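Local coordinates for protein probable uracil-DNA glycosylase (Acanthamoeba polyphaga mimivirus, PDB 5X55) that belongs to the uracil-DNA glycosylase superfamily and has a four-stranded parallel beta sheet flanked by helices, at residues I102-A106 with N107-F111; K219-A222 with N223-T226; N232-R235 with K236-H240; C242-S245 with W246-G250. One frame throughout, in Å; residues are numbered along the deposited sequence.

Interaction 1: I102-A106 with N107-F111; sequences ILIDA and NNYHF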
ATOM      1  N   ILE A 102      -8.012  -3.050  10.799  1.00 28.53           N
ATOM      2  CA  ILE A 102      -6.743  -2.372  10.571  1.00 26.25           C
ATOM      3  C   ILE A 102      -5.808  -2.582  11.760  1.00 28.34           C
ATOM      4  O   ILE A 102      -4.583  -2.626  11.591  1.00 26.31           O
ATOM      5  CB  ILE A 102      -6.948  -0.875  10.243  1.00 25.40           C
ATOM      6  CG1 ILE A 102      -5.663  -0.280   9.664  1.00 28.40           C
ATOM      7  CG2 ILE A 102      -7.398  -0.072  11.446  1.00 23.29           C
ATOM      8  CD1 ILE A 102      -5.327  -0.794   8.279  1.00 25.29           C
ATOM      9  N   LEU A 103      -6.358  -2.739  12.963  1.00 22.38           N
ATOM     10  CA  LEU A 103      -5.527  -2.954  14.150  1.00 24.81           C
ATOM     11  C   LEU A 103      -5.550  -4.438  14.508  1.00 27.29           C
ATOM     12  O   LEU A 103      -6.295  -4.889  15.377  1.00 30.52           O
ATOM     13  CB  LEU A 103      -6.000  -2.086  15.308  1.00 25.26           C
ATOM     14  CG  LEU A 103      -5.056  -2.200  16.500  1.00 26.82           C
ATOM     15  CD1 LEU A 103      -3.752  -1.520  16.151  1.00 25.71           C
ATOM     16  CD2 LEU A 103      -5.656  -1.627  17.771  1.00 25.70           C
ATOM     17  N   ILE A 104      -4.682  -5.200  13.847  1.00 23.48           N
ATOM     18  CA  ILE A 104      -4.740  -6.657  13.839  1.00 23.19           C
ATOM     19  C   ILE A 104      -3.750  -7.234  14.845  1.00 22.22           C
ATOM     20  O   ILE A 104      -2.594  -6.797  14.924  1.00 19.15           O
ATOM     21  CB  ILE A 104      -4.449  -7.180  12.420  1.00 26.43           C
ATOM     22  CG1 ILE A 104      -5.559  -6.768  11.471  1.00 23.98           C
ATOM     23  CG2 ILE A 104      -4.269  -8.694  12.403  1.00 27.67           C
ATOM     24  CD1 ILE A 104      -5.193  -7.049  10.050  1.00 26.57           C
ATOM     25  N   ASP A 105      -4.189  -8.245  15.586  1.00 20.63           N
ATOM     26  CA  ASP A 105      -3.340  -8.969  16.526  1.00 22.17           C
ATOM     27  C   ASP A 105      -3.094 -10.372  15.983  1.00 25.24           C
ATOM     28  O   ASP A 105      -4.046 -11.141  15.782  1.00 23.36           O
ATOM     29  CB  ASP A 105      -3.994  -9.022  17.904  1.00 24.38           C
ATOM     30  CG  ASP A 105      -3.188  -9.821  18.916  1.00 26.06           C
ATOM     31  OD1 ASP A 105      -1.986 -10.101  18.697  1.00 27.23           O
ATOM     32  OD2 ASP A 105      -3.774 -10.156  19.965  1.00 32.19           O
ATOM     33  N   ALA A 106      -1.819 -10.703  15.739  1.00 22.47           N
ATOM     34  CA  ALA A 106      -1.498 -12.035  15.215  1.00 26.14           C
ATOM     35  C   ALA A 106      -1.927 -13.149  16.175  1.00 25.09           C
ATOM     36  O   ALA A 106      -2.280 -14.242  15.728  1.00 25.10           O
ATOM     37  CB  ALA A 106      -0.006 -12.140  14.902  1.00 22.32           C
ATOM     38  N   ASN A 107      -1.921 -12.890  17.489  1.00 24.59           N
ATOM     39  CA  ASN A 107      -2.386 -13.878  18.458  1.00 23.78           C
ATOM     40  C   ASN A 107      -3.906 -14.032  18.484  1.00 26.80           C
ATOM     41  O   ASN A 107      -4.399 -14.951  19.137  1.00 27.81           O
ATOM     42  CB  ASN A 107      -1.914 -13.512  19.862  1.00 27.94           C
ATOM     43  CG  ASN A 107      -0.398 -13.495  19.990  1.00 23.92           C
ATOM     44  OD1 ASN A 107       0.309 -14.263  19.343  1.00 27.12           O
ATOM     45  ND2 ASN A 107       0.102 -12.603  20.825  1.00 25.35           N
ATOM     46  N   ASN A 108      -4.659 -13.161  17.808  1.00 27.12           N
ATOM     47  CA  ASN A 108      -6.118 -13.214  17.821  1.00 29.38           C
ATOM     48  C   ASN A 108      -6.641 -12.945  16.407  1.00 31.49           C
ATOM     49  O   ASN A 108      -7.376 -11.992  16.130  1.00 30.28           O
ATOM     50  CB  ASN A 108      -6.674 -12.237  18.852  1.00 28.13           C
ATOM     51  CG  ASN A 108      -6.527 -12.754  20.265  1.00 28.34           C
ATOM     52  OD1 ASN A 108      -7.406 -13.452  20.770  1.00 31.16           O
ATOM     53  ND2 ASN A 108      -5.399 -12.442  20.903  1.00 20.95           N
ATOM     54  N   TYR A 109      -6.274 -13.842  15.507  1.00 23.24           N
ATOM     55  CA  TYR A 109      -6.382 -13.655  14.064  1.00 27.23           C
ATOM     56  C   TYR A 109      -7.443 -14.615  13.537  1.00 24.27           C
ATOM     57  O   TYR A 109      -7.190 -15.812  13.416  1.00 31.23           O
ATOM     58  CB  TYR A 109      -5.018 -13.919  13.433  1.00 24.49           C
ATOM     59  CG  TYR A 109      -4.842 -13.489  11.995  1.00 22.58           C
ATOM     60  CD1 TYR A 109      -5.128 -14.358  10.945  1.00 20.30           C
ATOM     61  CD2 TYR A 109      -4.332 -12.233  11.692  1.00 21.64           C
ATOM     62  CE1 TYR A 109      -4.944 -13.973   9.641  1.00 22.05           C
ATOM     63  CE2 TYR A 109      -4.147 -11.831  10.388  1.00 22.65           C
ATOM     64  CZ  TYR A 109      -4.451 -12.704   9.364  1.00 23.75           C
ATOM     65  OH  TYR A 109      -4.254 -12.302   8.063  1.00 22.22           O
ATOM     66  N   HIS A 110      -8.622 -14.096  13.204  1.00 25.69           N
ATOM     67  CA  HIS A 110      -9.733 -14.966  12.828  1.00 30.01           C
ATOM     68  C   HIS A 110     -10.232 -14.725  11.413  1.00 33.16           C
ATOM     69  O   HIS A 110     -11.332 -15.162  11.070  1.00 34.95           O
ATOM     70  CB  HIS A 110     -10.863 -14.819  13.845  1.00 31.83           C
ATOM     71  CG  HIS A 110     -10.422 -15.137  15.235  1.00 34.76           C
ATOM     72  ND1 HIS A 110      -9.961 -16.387  15.593  1.00 34.16           N
ATOM     73  CD2 HIS A 110     -10.284 -14.355  16.331  1.00 34.62           C
ATOM     74  CE1 HIS A 110      -9.599 -16.374  16.863  1.00 30.36           C
ATOM     75  NE2 HIS A 110      -9.789 -15.154  17.335  1.00 40.95           N
ATOM     76  N   PHE A 111      -9.426 -14.087  10.569  1.00 27.54           N
ATOM     77  CA  PHE A 111      -9.834 -13.868   9.194  1.00 27.60           C
ATOM     78  C   PHE A 111      -9.816 -15.182   8.430  1.00 26.23           C
ATOM     79  O   PHE A 111      -8.949 -16.029   8.640  1.00 24.02           O
ATOM     80  CB  PHE A 111      -8.923 -12.829   8.546  1.00 24.81           C
ATOM     81  CG  PHE A 111      -8.867 -11.557   9.322  1.00 32.77           C
ATOM     82  CD1 PHE A 111      -9.825 -10.578   9.133  1.00 31.32           C
ATOM     83  CD2 PHE A 111      -7.900 -11.366  10.299  1.00 29.46           C
ATOM     84  CE1 PHE A 111      -9.794  -9.416   9.878  1.00 28.50           C
ATOM     85  CE2 PHE A 111      -7.874 -10.206  11.040  1.00 28.78           C
ATOM     86  CZ  PHE A 111      -8.822  -9.232  10.827  1.00 26.87           C
TER
HETATM   87  O   HOH W   1      -2.037 -10.693  22.304  1.00 24.17           O
HETATM   88  O   HOH W   2      -6.832  -8.803  15.421  1.00 26.61           O
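Asp-105 faces Asn-107 and Asn-108 through both carboxylate oxygens. With CG anti to the backbone N (chi1 177°), its carboxylate reaches forward over the next turn of chain. Asp-105 OD1 accepts Asn-107 N at 3.0 Å from well above the carboxylate plane, and Asp-105 OD2 takes Asn-108 ND2 at 3.0 Å, also from out of plane; the carboxylate and this amide stand 43° apart. Asp-105 O is bonded to Asn-108 N at 2.9 Å. The main-chain bond closes a type I beta turn with Ala-106 and Asn-107 at its corners, and the OD1 bond adds an Asx turn inside it, in the loop between helices 98-102 and 114-117. OD1 has a second donor in Asn-214 ND2, while backbone bonds from Ile-104 and Ala-106 to Leu-213 tie the loop to the same neighbouring strip of chain. A water spans the carboxylate and the other amide, donating to Asp-105 OD2 and accepting from Asn-107 ND2.

Ile-104 meets the two aromatic rings with different branches. Its CG2 comes in at the edge of Tyr-109, near the ring plane, 3.6 Å from Tyr-109 CD2. Its CG1 slants across Phe-111, 4.1 Å from Phe-111 CZ. Phe-111 in turn puts CD2 over the centre of the Tyr-109 ring, 3.7 Å above the plane, with the two ring planes steeply inclined.

Interaction 2: K219-A222 with N223-T226; sequences KSLA and NIYT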
ATOM      1  N   LYS A 219      12.429  -5.225   8.069  1.00 20.68           N
ATOM      2  CA  LYS A 219      13.598  -4.347   8.073  1.00 27.59           C
ATOM      3  C   LYS A 219      13.318  -3.018   7.372  1.00 23.32           C
ATOM      4  O   LYS A 219      13.783  -1.958   7.823  1.00 21.52           O
ATOM      5  CB  LYS A 219      14.788  -5.071   7.441  1.00 28.02           C
ATOM      6  CG  LYS A 219      15.420  -6.082   8.399  1.00 27.55           C
ATOM      7  CD  LYS A 219      16.311  -7.077   7.668  1.00 44.13           C
ATOM      8  CE  LYS A 219      16.966  -8.042   8.650  1.00 49.88           C
ATOM      9  NZ  LYS A 219      17.681  -7.331   9.761  1.00 42.81           N
ATOM     10  N   SER A 220      12.541  -3.053   6.286  1.00 18.35           N
ATOM     11  CA  SER A 220      12.129  -1.817   5.628  1.00 21.92           C
ATOM     12  C   SER A 220      11.418  -0.884   6.598  1.00 20.57           C
ATOM     13  O   SER A 220      11.740   0.310   6.688  1.00 20.85           O
ATOM     14  CB  SER A 220      11.230  -2.147   4.450  1.00 14.58           C
ATOM     15  OG  SER A 220      12.017  -2.731   3.436  1.00 29.34           O
ATOM     16  N   LEU A 221      10.457  -1.422   7.350  1.00 16.37           N
ATOM     17  CA  LEU A 221       9.696  -0.591   8.267  1.00 18.17           C
ATOM     18  C   LEU A 221      10.581  -0.071   9.387  1.00 18.92           C
ATOM     19  O   LEU A 221      10.441   1.088   9.804  1.00 20.84           O
ATOM     20  CB  LEU A 221       8.508  -1.378   8.818  1.00 16.63           C
ATOM     21  CG  LEU A 221       7.533  -0.646   9.747  1.00 20.18           C
ATOM     22  CD1 LEU A 221       7.084   0.677   9.137  1.00 16.08           C
ATOM     23  CD2 LEU A 221       6.338  -1.545  10.007  1.00 15.15           C
ATOM     24  N   ALA A 222      11.502  -0.906   9.889  1.00 18.67           N
ATOM     25  CA  ALA A 222      12.446  -0.432  10.896  1.00 15.54           C
ATOM     26  C   ALA A 222      13.234   0.751  10.367  1.00 18.23           C
ATOM     27  O   ALA A 222      13.511   1.710  11.104  1.00 18.92           O
ATOM     28  CB  ALA A 222      13.394  -1.561  11.328  1.00 16.35           C
ATOM     29  N   ASN A 223      13.578   0.716   9.077  1.00 18.16           N
ATOM     30  CA  ASN A 223      14.321   1.826   8.493  1.00 18.47           C
ATOM     31  C   ASN A 223      13.448   3.063   8.361  1.00 17.43           C
ATOM     32  O   ASN A 223      13.922   4.191   8.562  1.00 19.46           O
ATOM     33  CB  ASN A 223      14.913   1.403   7.145  1.00 20.79           C
ATOM     34  CG  ASN A 223      16.105   0.464   7.312  1.00 21.19           C
ATOM     35  OD1 ASN A 223      16.607   0.310   8.419  1.00 23.67           O
ATOM     36  ND2 ASN A 223      16.564  -0.155   6.218  1.00 19.72           N
ATOM     37  N   ILE A 224      12.160   2.877   8.068  1.00 17.77           N
ATOM     38  CA  ILE A 224      11.239   4.016   8.081  1.00 15.10           C
ATOM     39  C   ILE A 224      11.211   4.659   9.466  1.00 16.21           C
ATOM     40  O   ILE A 224      11.350   5.881   9.602  1.00 16.81           O
ATOM     41  CB  ILE A 224       9.835   3.577   7.624  1.00 16.55           C
ATOM     42  CG1 ILE A 224       9.864   3.137   6.155  1.00 17.13           C
ATOM     43  CG2 ILE A 224       8.812   4.693   7.856  1.00 17.50           C
ATOM     44  CD1 ILE A 224       8.715   2.229   5.762  1.00 15.24           C
ATOM     45  N   TYR A 225      11.023   3.843  10.515  1.00 18.94           N
ATOM     46  CA  TYR A 225      11.061   4.352  11.889  1.00 15.96           C
ATOM     47  C   TYR A 225      12.364   5.097  12.172  1.00 17.06           C
ATOM     48  O   TYR A 225      12.360   6.176  12.774  1.00 18.54           O
ATOM     49  CB  TYR A 225      10.917   3.202  12.888  1.00 16.84           C
ATOM     50  CG  TYR A 225       9.560   2.551  12.991  1.00 20.84           C
ATOM     51  CD1 TYR A 225       8.394   3.223  12.639  1.00 16.76           C
ATOM     52  CD2 TYR A 225       9.447   1.250  13.472  1.00 21.06           C
ATOM     53  CE1 TYR A 225       7.156   2.608  12.761  1.00 17.19           C
ATOM     54  CE2 TYR A 225       8.218   0.634  13.604  1.00 17.38           C
ATOM     55  CZ  TYR A 225       7.083   1.304  13.240  1.00 18.72           C
ATOM     56  OH  TYR A 225       5.884   0.651  13.376  1.00 17.65           O
ATOM     57  N   THR A 226      13.499   4.513  11.774  1.00 19.53           N
ATOM     58  CA  THR A 226      14.790   5.175  11.959  1.00 20.00           C
ATOM     59  C   THR A 226      14.783   6.565  11.329  1.00 18.59           C
ATOM     60  O   THR A 226      15.287   7.522  11.918  1.00 17.49           O
ATOM     61  CB  THR A 226      15.915   4.306  11.361  1.00 22.88           C
ATOM     62  OG1 THR A 226      16.043   3.091  12.114  1.00 21.13           O
ATOM     63  CG2 THR A 226      17.275   5.035  11.350  1.00 17.08           C
TER
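Leu-221 packs on one face of the ring of Tyr-225, one turn further along the helix. Its CG is 4.0 Å from the ring plane, displaced toward the rim, and the nearest ring atom to Leu-221 CG is Tyr-225 CZ. The leucine gets there by carrying CG anti to its backbone N (chi1 -177°), which brings the branch end closer than the CB direction alone suggests. Tyr-225 has CG beside its own backbone N, and the modest second torsion (chi2 -24°) lays its ring over Leu-221 O as well, with Tyr-225 CG 3.6 Å from that oxygen. Leu-221 CD1 also reaches Ile-224 CD1, at 4.1 Å.

These are i to i+3 and i to i+4 contacts in the first two turns of helix 219-230, whose backbone bonds run from Asn-223 N to Lys-219 O through Thr-226 N to Ala-222 O. The bond from Tyr-225 N to Leu-221 O, at 2.9 Å, is nearly straight (N-H...O 172°); the amide meets this carbonyl almost end-on, and the same oxygen lies against a face of the ring. The phenol OH bonds to His-240 O, fixing the far end of the ring. Asn-223 folds its CB and CG against the backbone of the turn before, CG 3.4 Å from Lys-219 O, and sends ND2 out to Pro-319 O. Thr-226 OG1 lies 3.1 Å from Ala-222 O.

Interaction 3: N232-R235 with K236-H240; sequences NHMR and KAPKH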
ATOM      1  N   ASN A 232      13.144  13.907  13.878  1.00 17.99           N
ATOM      2  CA  ASN A 232      12.470  14.424  15.065  1.00 22.40           C
ATOM      3  C   ASN A 232      10.952  14.300  14.970  1.00 18.78           C
ATOM      4  O   ASN A 232      10.222  15.085  15.565  1.00 17.98           O
ATOM      5  CB  ASN A 232      12.870  15.884  15.351  1.00 22.96           C
ATOM      6  CG  ASN A 232      12.601  16.283  16.797  1.00 21.85           C
ATOM      7  OD1 ASN A 232      12.640  15.445  17.702  1.00 21.90           O
ATOM      8  ND2 ASN A 232      12.304  17.548  17.013  1.00 22.57           N
ATOM      9  N   HIS A 233      10.452  13.326  14.220  1.00 22.63           N
ATOM     10  CA  HIS A 233       9.015  13.084  14.154  1.00 21.45           C
ATOM     11  C   HIS A 233       8.569  12.038  15.152  1.00 23.17           C
ATOM     12  O   HIS A 233       7.366  11.799  15.287  1.00 19.22           O
ATOM     13  CB  HIS A 233       8.631  12.644  12.742  1.00 21.31           C
ATOM     14  CG  HIS A 233       9.059  13.617  11.691  1.00 22.46           C
ATOM     15  ND1 HIS A 233       8.529  14.886  11.591  1.00 19.33           N
ATOM     16  CD2 HIS A 233       9.993  13.519  10.717  1.00 21.24           C
ATOM     17  CE1 HIS A 233       9.105  15.522  10.589  1.00 23.03           C
ATOM     18  NE2 HIS A 233       9.995  14.715  10.039  1.00 22.76           N
ATOM     19  N   MET A 234       9.521  11.441  15.864  1.00 22.02           N
ATOM     20  CA  MET A 234       9.364  10.267  16.704  1.00 22.48           C
ATOM     21  C   MET A 234      10.630  10.166  17.537  1.00 23.19           C
ATOM     22  O   MET A 234      11.717  10.510  17.066  1.00 22.83           O
ATOM     23  CB  MET A 234       9.154   9.015  15.836  1.00 23.24           C
ATOM     24  CG  MET A 234       9.243   7.675  16.537  1.00 29.02           C
ATOM     25  SD  MET A 234       8.863   6.329  15.366  1.00 32.36           S
ATOM     26  CE  MET A 234       7.126   6.706  15.061  1.00 21.38           C
ATOM     27  N   ARG A 235      10.484   9.751  18.788  1.00 25.38           N
ATOM     28  CA  ARG A 235      11.643   9.657  19.656  1.00 28.28           C
ATOM     29  C   ARG A 235      12.099   8.239  19.915  1.00 27.43           C
ATOM     30  O   ARG A 235      13.275   8.039  20.222  1.00 31.83           O
ATOM     31  CB  ARG A 235      11.374  10.355  20.993  1.00 31.00           C
ATOM     32  CG  ARG A 235      11.470  11.843  20.856  1.00 34.49           C
ATOM     33  CD  ARG A 235      11.011  12.518  22.086  1.00 38.62           C
ATOM     34  NE  ARG A 235      12.148  13.119  22.759  1.00 44.92           N
ATOM     35  CZ  ARG A 235      12.521  14.377  22.590  1.00 32.83           C
ATOM     36  NH1 ARG A 235      11.860  15.179  21.765  1.00 38.62           N
ATOM     37  NH2 ARG A 235      13.571  14.824  23.235  1.00 37.29           N
ATOM     38  N   LYS A 236      11.218   7.255  19.786  1.00 26.95           N
ATOM     39  CA  LYS A 236      11.603   5.865  19.974  1.00 29.48           C
ATOM     40  C   LYS A 236      10.792   5.010  19.014  1.00 28.16           C
ATOM     41  O   LYS A 236       9.604   5.259  18.821  1.00 27.63           O
ATOM     42  CB  LYS A 236      11.382   5.419  21.425  1.00 31.56           C
ATOM     43  CG  LYS A 236      12.209   4.219  21.805  1.00 39.41           C
ATOM     44  CD  LYS A 236      12.509   4.213  23.290  1.00 43.17           C
ATOM     45  CE  LYS A 236      13.239   5.490  23.717  1.00 49.95           C
ATOM     46  NZ  LYS A 236      13.443   5.511  25.208  1.00 58.98           N
ATOM     47  N   ALA A 237      11.432   4.024  18.405  1.00 28.92           N
ATOM     48  CA  ALA A 237      10.719   3.163  17.474  1.00 26.15           C
ATOM     49  C   ALA A 237       9.596   2.428  18.207  1.00 28.61           C
ATOM     50  O   ALA A 237       9.825   1.904  19.301  1.00 26.73           O
ATOM     51  CB  ALA A 237      11.682   2.159  16.840  1.00 26.23           C
ATOM     52  N   PRO A 238       8.381   2.379  17.657  1.00 25.75           N
ATOM     53  CA  PRO A 238       7.337   1.536  18.251  1.00 21.56           C
ATOM     54  C   PRO A 238       7.785   0.080  18.268  1.00 25.64           C
ATOM     55  O   PRO A 238       8.514  -0.370  17.389  1.00 26.67           O
ATOM     56  CB  PRO A 238       6.143   1.740  17.312  1.00 24.70           C
ATOM     57  CG  PRO A 238       6.440   2.997  16.561  1.00 25.18           C
ATOM     58  CD  PRO A 238       7.925   3.045  16.431  1.00 25.46           C
ATOM     59  N   LYS A 239       7.347  -0.670  19.269  1.00 29.77           N
ATOM     60  CA  LYS A 239       7.784  -2.061  19.342  1.00 31.56           C
ATOM     61  C   LYS A 239       7.086  -2.973  18.326  1.00 32.82           C
ATOM     62  O   LYS A 239       7.561  -4.080  18.070  1.00 34.94           O
ATOM     63  CB  LYS A 239       7.574  -2.580  20.754  1.00 31.20           C
ATOM     64  CG  LYS A 239       6.184  -2.270  21.299  1.00 49.60           C
ATOM     65  CD  LYS A 239       5.476  -3.521  21.853  1.00 58.04           C
ATOM     66  CE  LYS A 239       4.009  -3.287  22.271  1.00 56.61           C
ATOM     67  NZ  LYS A 239       3.306  -4.609  22.404  1.00 57.66           N
ATOM     68  N   HIS A 240       6.006  -2.528  17.715  1.00 28.07           N
ATOM     69  CA  HIS A 240       5.227  -3.298  16.755  1.00 23.94           C
ATOM     70  C   HIS A 240       5.369  -2.660  15.371  1.00 20.77           C
ATOM     71  O   HIS A 240       5.929  -1.576  15.224  1.00 20.75           O
ATOM     72  CB  HIS A 240       3.763  -3.306  17.176  1.00 19.32           C
ATOM     73  CG  HIS A 240       3.175  -1.935  17.193  1.00 22.63           C
ATOM     74  ND1 HIS A 240       2.664  -1.335  16.060  1.00 23.14           N
ATOM     75  CD2 HIS A 240       3.088  -1.011  18.180  1.00 25.60           C
ATOM     76  CE1 HIS A 240       2.245  -0.118  16.360  1.00 25.08           C
ATOM     77  NE2 HIS A 240       2.495   0.106  17.638  1.00 23.18           N
TER
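Met-234 meets three successive residues, Lys-236 to Pro-238, with the outer half of its side chain. At Lys-236 the contact is with the backbone: the carbonyl O lies 3.3 Å from Met-234 CG, whereas the lysine's CB points away from the preceding segment and its side chain is exposed. Ala-237 turns its methyl away too, and takes part only loosely through its CA, 4.2 Å from Met-234 SD. Pro-238 supplies the main partner. Its CD sits 3.6 Å from Met-234 SD and 4.0 Å from Met-234 CE, and Pro-238 CG is 4.1 Å from the same methyl, so the sulfur and its methyl both rest on the CD-CG edge of the pyrrolidine ring. The methionine is extended through its first two torsions (chi1 168°) and bends at the last (chi3 -66°), which folds CE along the proline. Ala-237 and Pro-238 have polyproline-like backbone angles, and this open course carries the chain onward past Lys-239. At His-240 the imidazole receives Pro-238 CB over one face, 4.0 Å above the plane and toward the rim, while its ND1 bonds to Cys-242 N.

The stretch leaves helix 219-230 through a Schellman motif with Asn-232, at positive phi, as its C-prime residue; Met-234 then leans back on Leu-228 and Ile-229. With no hydrogen bond between the segments, the contact is chiefly van der Waals packing of the thioether and its terminal methyl on the proline, with a carbonyl oxygen lying against CG and the cationic side chains of Arg-235 and Lys-236 at the solvent side.

Interaction 4: C242-S245 with W246-G250; sequences CLAS and WILQG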
ATOM      1  N   CYS A 242       2.533  -2.077  13.255  1.00 18.80           N
ATOM      2  CA  CYS A 242       1.168  -1.870  12.788  1.00 18.46           C
ATOM      3  C   CYS A 242       0.907  -0.383  12.566  1.00 18.85           C
ATOM      4  O   CYS A 242       0.949   0.410  13.514  1.00 22.84           O
ATOM      5  CB  CYS A 242       0.167  -2.452  13.783  1.00 21.61           C
ATOM      6  SG  CYS A 242      -1.492  -2.362  13.166  1.00 30.72           S
ATOM      7  N   LEU A 243       0.620  -0.016  11.315  1.00 16.91           N
ATOM      8  CA  LEU A 243       0.507   1.377  10.897  1.00 19.49           C
ATOM      9  C   LEU A 243      -0.940   1.882  10.877  1.00 21.98           C
ATOM     10  O   LEU A 243      -1.237   2.885  10.206  1.00 18.25           O
ATOM     11  CB  LEU A 243       1.162   1.543   9.525  1.00 16.38           C
ATOM     12  CG  LEU A 243       2.626   1.084   9.574  1.00 18.62           C
ATOM     13  CD1 LEU A 243       3.322   1.242   8.220  1.00 14.85           C
ATOM     14  CD2 LEU A 243       3.387   1.855  10.678  1.00 17.50           C
ATOM     15  N   ALA A 244      -1.838   1.210  11.608  1.00 16.48           N
ATOM     16  CA  ALA A 244      -3.227   1.643  11.729  1.00 19.01           C
ATOM     17  C   ALA A 244      -3.346   3.146  11.988  1.00 18.98           C
ATOM     18  O   ALA A 244      -4.223   3.821  11.430  1.00 20.37           O
ATOM     19  CB  ALA A 244      -3.890   0.842  12.847  1.00 19.01           C
ATOM     20  N   SER A 245      -2.440   3.695  12.790  1.00 17.80           N
ATOM     21  CA  SER A 245      -2.538   5.097  13.179  1.00 21.04           C
ATOM     22  C   SER A 245      -2.374   6.026  11.981  1.00 22.76           C
ATOM     23  O   SER A 245      -3.123   7.000  11.824  1.00 19.58           O
ATOM     24  CB  SER A 245      -1.482   5.399  14.239  1.00 20.60           C
ATOM     25  OG  SER A 245      -1.460   6.782  14.514  1.00 27.42           O
ATOM     26  N   TRP A 246      -1.373   5.753  11.134  1.00 20.22           N
ATOM     27  CA  TRP A 246      -1.135   6.600   9.972  1.00 14.82           C
ATOM     28  C   TRP A 246      -2.267   6.486   8.972  1.00 14.39           C
ATOM     29  O   TRP A 246      -2.670   7.483   8.358  1.00 16.61           O
ATOM     30  CB  TRP A 246       0.186   6.221   9.292  1.00 14.28           C
ATOM     31  CG  TRP A 246       1.382   6.327  10.153  1.00 17.40           C
ATOM     32  CD1 TRP A 246       1.450   6.848  11.422  1.00 18.03           C
ATOM     33  CD2 TRP A 246       2.702   5.892   9.825  1.00 15.51           C
ATOM     34  NE1 TRP A 246       2.729   6.764  11.893  1.00 19.47           N
ATOM     35  CE2 TRP A 246       3.520   6.176  10.933  1.00 19.38           C
ATOM     36  CE3 TRP A 246       3.269   5.286   8.696  1.00 19.22           C
ATOM     37  CZ2 TRP A 246       4.874   5.861  10.955  1.00 17.50           C
ATOM     38  CZ3 TRP A 246       4.617   4.983   8.708  1.00 19.48           C
ATOM     39  CH2 TRP A 246       5.406   5.267   9.835  1.00 21.76           C
ATOM     40  N   ILE A 247      -2.764   5.269   8.765  1.00 17.86           N
ATOM     41  CA  ILE A 247      -3.764   5.050   7.731  1.00 14.75           C
ATOM     42  C   ILE A 247      -5.074   5.696   8.129  1.00 20.22           C
ATOM     43  O   ILE A 247      -5.744   6.322   7.297  1.00 20.51           O
ATOM     44  CB  ILE A 247      -3.912   3.545   7.463  1.00 18.30           C
ATOM     45  CG1 ILE A 247      -2.588   2.984   6.930  1.00 16.45           C
ATOM     46  CG2 ILE A 247      -5.101   3.240   6.513  1.00 16.44           C
ATOM     47  CD1 ILE A 247      -2.506   1.490   7.075  1.00 18.37           C
ATOM     48  N   LEU A 248      -5.442   5.594   9.413  1.00 22.14           N
ATOM     49  CA  LEU A 248      -6.678   6.222   9.884  1.00 19.41           C
ATOM     50  C   LEU A 248      -6.664   7.734   9.683  1.00 21.71           C
ATOM     51  O   LEU A 248      -7.729   8.347   9.557  1.00 28.93           O
ATOM     52  CB  LEU A 248      -6.901   5.888  11.352  1.00 18.72           C
ATOM     53  CG  LEU A 248      -7.361   4.454  11.604  1.00 23.65           C
ATOM     54  CD1 LEU A 248      -6.926   3.965  12.985  1.00 19.74           C
ATOM     55  CD2 LEU A 248      -8.886   4.347  11.432  1.00 25.93           C
ATOM     56  N   GLN A 249      -5.475   8.346   9.643  1.00 19.80           N
ATOM     57  CA  GLN A 249      -5.313   9.786   9.468  1.00 19.33           C
ATOM     58  C   GLN A 249      -5.106  10.191   8.014  1.00 20.87           C
ATOM     59  O   GLN A 249      -4.708  11.332   7.748  1.00 22.62           O
ATOM     60  CB  GLN A 249      -4.143  10.301  10.313  1.00 18.33           C
ATOM     61  CG  GLN A 249      -4.304  10.096  11.844  1.00 15.26           C
ATOM     62  CD  GLN A 249      -3.059  10.503  12.608  1.00 15.76           C
ATOM     63  OE1 GLN A 249      -2.765  11.691  12.765  1.00 16.12           O
ATOM     64  NE2 GLN A 249      -2.290   9.514  13.044  1.00 16.20           N
ATOM     65  N   GLY A 250      -5.361   9.296   7.068  1.00 19.84           N
ATOM     66  CA  GLY A 250      -5.314   9.647   5.667  1.00 20.02           C
ATOM     67  C   GLY A 250      -4.064   9.242   4.912  1.00 17.86           C
ATOM     68  O   GLY A 250      -3.864   9.729   3.795  1.00 18.12           O
TER
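The short helix 244-248 begins with Leu-243 at its N-cap position, and Leu-243 also packs on Trp-246. Leu-243 CD2 lies over a face of the indole in a CH-pi contact, 3.9 Å from the centroid of the six-membered ring and 10° off its normal. Leu-243 CD1 comes almost as near, 4.0 Å from Trp-246 CZ3, so both methyls of the isopropyl group press on the benzo half. The indole is held further by Trp-246 NE1 bonding to Trp-368 O and by the edge-to-face ring of Trp-368.

Two main-chain bonds build the helix: Ile-247 N to Leu-243 O at 3.2 Å and Leu-248 N to Ala-244 O at 2.9 Å. Next, the main-chain bond from Gln-249 N to Ser-245 O is weak, and the side chain adds a second, better bond to the same oxygen. Gln-249 NE2 donates to Ser-245 O at 2.9 Å, from above the carbonyl plane but within its own amide plane, while OE1 accepts Phe-367 N. Gly-250, at positive phi, ends the helix as the C-prime residue of a Schellman motif, passing the chain into edge strand 251-255 of the parallel sheet, a helix-to-strand step of an alpha/beta fold.

From the N terminus the four contacts follow in series; none nests in or crosses another. Interaction 1 closes a tight turn in the loop after helix 98-102. Interaction 2 lies within helix 219-230, interaction 3 shapes the exit loop from that helix, and interaction 4 forms the next helix, 244-248. Interaction 3 runs back along interaction 2, with Pro-238 and Met-234 against the Tyr-225 ring, and adjoins interaction 4 in sequence. The two helices meet where Leu-221 touches Leu-243 and Ile-224 touches Trp-246. On another flank of helix 244-248, Ile-102 packs on Ala-244 and Ile-247, joining helix 98-102, the first in the model, and interaction 1 to the rest.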